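Putative xylanase (Bacteroides fragilis, PDB 2P1G) is of unproven function but belongs to the N-acetylmuramoyl-L-alanine amidase-like family and may be a hydrolase acting on glycosyl bonds. Local coordinates at residues T45-A50 with M192-Y197. Residues are numbered along the deposited sequence; the frame is centred on the assembly and turned at random.
Sequences TFVEYA and MGIAIY
Val47, Phe46 and Ala50 on helix 43-54 meet Met192, Gly193 and Ile194 on strand 189-198, a helix packed on an antiparallel sheet, consistent with the alpha+beta papain-like fold of clan CA. The two short axes approach to 8.2 Å at 48°, and the six touching residues are all buried. Val47 sits over the start of the strand segment. Val47 CG2 lies 4.0 Å from Gly193 CA, on bare backbone, at the level where helix and strand backbones come nearest. On the other branch, CG1 lies anti to the backbone N (chi1 170°) and, with CB, receives the methyl of Met192; Met192 CE is 4.0 Å from Val47 CB. The methionine chain, bent at chi3 (-43°), crosses the valine at about a right angle. Ile194 extends its CG1 branch to the helix, and the terminal CD1 is shared by two residues one turn apart: it lies 4.0 Å from Ala50 CB. Ile194 CD1 also approaches the Phe46 ring obliquely at its outer end, 3.8 Å from CZ and 3.9 Å from CE2, and the Ile194 side chain crosses that of Phe46 at about a right angle. All these contacts are apolar. Behind the first shell, Phe46 packs edge-to-face with Phe16 and also touches Leu205 and Ala207 of strand 201-208, while Val47 and Met192 both touch Ile177 of strand 177-182, so the helix spans three neighbouring strands. Farther out, Glu48, whose CB leaves the helix away from the strand, forms a salt bridge from OE1 to Arg76 NE, and its OE2 is hydrogen-bonded to Trp95 NE1.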
loop_
_atom_site.group_PDB
_atom_site.type_symbol
_atom_site.label_atom_id
_atom_site.label_comp_id
_atom_site.label_asym_id
_atom_site.label_seq_id
_atom_site.Cartn_x
_atom_site.Cartn_y
_atom_site.Cartn_z
ATOM N N THR A 45 -0.172 -2.390 -6.369
ATOM C CA THR A 45 0.445 -3.581 -6.978
ATOM C C THR A 45 1.938 -3.330 -7.188
ATOM O O THR A 45 2.737 -4.257 -7.062
ATOM C CB THR A 45 -0.235 -4.073 -8.274
ATOM O OG1 THR A 45 -0.045 -3.120 -9.320
ATOM C CG2 THR A 45 -1.711 -4.297 -8.055
ATOM N N PHE A 46 2.323 -2.077 -7.446
ATOM C CA PHE A 46 3.732 -1.754 -7.570
ATOM C C PHE A 46 4.480 -2.189 -6.310
ATOM O O PHE A 46 5.448 -2.945 -6.382
ATOM C CB PHE A 46 3.956 -0.251 -7.842
ATOM C CG PHE A 46 5.382 0.197 -7.623
ATOM C CD1 PHE A 46 6.443 -0.524 -8.198
ATOM C CD2 PHE A 46 5.667 1.296 -6.822
ATOM C CE1 PHE A 46 7.763 -0.147 -8.002
ATOM C CE2 PHE A 46 7.019 1.701 -6.614
ATOM C CZ PHE A 46 8.059 0.977 -7.219
ATOM N N VAL A 47 4.022 -1.727 -5.157
ATOM C CA VAL A 47 4.684 -2.058 -3.902
ATOM C C VAL A 47 4.652 -3.560 -3.622
ATOM O O VAL A 47 5.656 -4.122 -3.171
ATOM C CB VAL A 47 4.114 -1.217 -2.752
ATOM C CG1 VAL A 47 4.612 -1.697 -1.401
ATOM C CG2 VAL A 47 4.452 0.254 -2.983
ATOM N N GLU A 48 3.535 -4.218 -3.951
ATOM C CA GLU A 48 3.431 -5.662 -3.711
ATOM C C GLU A 48 4.462 -6.410 -4.530
ATOM O O GLU A 48 5.096 -7.326 -4.001
ATOM C CB GLU A 48 2.048 -6.206 -4.060
ATOM C CG GLU A 48 0.913 -5.710 -3.159
ATOM C CD GLU A 48 -0.435 -6.281 -3.596
ATOM O OE1 GLU A 48 -0.695 -6.408 -4.829
ATOM O OE2 GLU A 48 -1.234 -6.562 -2.703
ATOM N N TYR A 49 4.612 -6.042 -5.813
ATOM C CA TYR A 49 5.601 -6.745 -6.657
ATOM C C TYR A 49 7.004 -6.516 -6.124
ATOM O O TYR A 49 7.774 -7.456 -5.993
ATOM C CB TYR A 49 5.532 -6.351 -8.142
ATOM C CG TYR A 49 4.192 -6.643 -8.794
ATOM C CD1 TYR A 49 3.553 -7.878 -8.606
ATOM C CD2 TYR A 49 3.585 -5.701 -9.623
ATOM C CE1 TYR A 49 2.326 -8.144 -9.180
ATOM C CE2 TYR A 49 2.328 -5.957 -10.215
ATOM C CZ TYR A 49 1.720 -7.192 -9.986
ATOM O OH TYR A 49 0.491 -7.479 -10.548
ATOM N N ALA A 50 7.331 -5.253 -5.832
ATOM C CA ALA A 50 8.633 -4.893 -5.277
ATOM C C ALA A 50 8.948 -5.702 -4.007
ATOM O O ALA A 50 10.037 -6.297 -3.880
ATOM C CB ALA A 50 8.671 -3.391 -4.978
ATOM N N MET A 192 0.466 4.659 -1.343
ATOM C CA MET A 192 1.688 4.097 -0.755
ATOM C C MET A 192 2.818 4.256 -1.782
ATOM O O MET A 192 2.588 4.445 -2.980
ATOM C CB MET A 192 1.553 2.588 -0.480
ATOM C CG MET A 192 0.939 2.047 0.866
ATOM S SD MET A 192 1.256 0.204 1.007
ATOM C CE MET A 192 0.885 -0.249 -0.666
ATOM N N GLY A 193 4.042 4.160 -1.304
ATOM C CA GLY A 193 5.211 4.146 -2.201
ATOM C C GLY A 193 6.420 3.709 -1.409
ATOM O O GLY A 193 6.285 3.232 -0.267
ATOM N N ILE A 194 7.606 3.882 -1.996
ATOM C CA ILE A 194 8.840 3.442 -1.355
ATOM C C ILE A 194 9.733 4.669 -1.112
ATOM O O ILE A 194 9.922 5.505 -2.028
ATOM C CB ILE A 194 9.572 2.405 -2.252
ATOM C CG1 ILE A 194 8.680 1.180 -2.489
ATOM C CG2 ILE A 194 10.920 1.998 -1.605
ATOM C CD1 ILE A 194 9.158 0.297 -3.639
ATOM N N ALA A 195 10.289 4.762 0.096
ATOM C CA ALA A 195 11.175 5.877 0.459
ATOM C C ALA A 195 12.474 5.816 -0.330
ATOM O O ALA A 195 13.062 4.744 -0.508
ATOM C CB ALA A 195 11.471 5.858 1.945
ATOM N N ILE A 196 12.910 6.979 -0.791
ATOM C CA ILE A 196 14.187 7.090 -1.492
ATOM C C ILE A 196 14.722 8.475 -1.234
ATOM O O ILE A 196 14.003 9.460 -1.412
ATOM C CB ILE A 196 14.107 6.757 -3.014
ATOM C CG1 ILE A 196 15.513 6.856 -3.653
ATOM C CG2 ILE A 196 13.116 7.648 -3.770
ATOM C CD1 ILE A 196 15.558 6.387 -5.091
ATOM N N TYR A 197 15.965 8.538 -0.764
ATOM C CA TYR A 197 16.626 9.804 -0.529
ATOM C C TYR A 197 17.364 10.223 -1.795
ATOM O O TYR A 197 18.141 9.436 -2.355
ATOM C CB TYR A 197 17.584 9.696 0.661
ATOM C CG TYR A 197 16.888 9.730 2.000
ATOM C CD1 TYR A 197 16.675 10.946 2.669
ATOM C CD2 TYR A 197 16.412 8.564 2.579
ATOM C CE1 TYR A 197 16.025 10.982 3.923
ATOM C CE2 TYR A 197 15.765 8.588 3.802
ATOM C CZ TYR A 197 15.554 9.782 4.453
ATOM O OH TYR A 197 14.923 9.771 5.668
#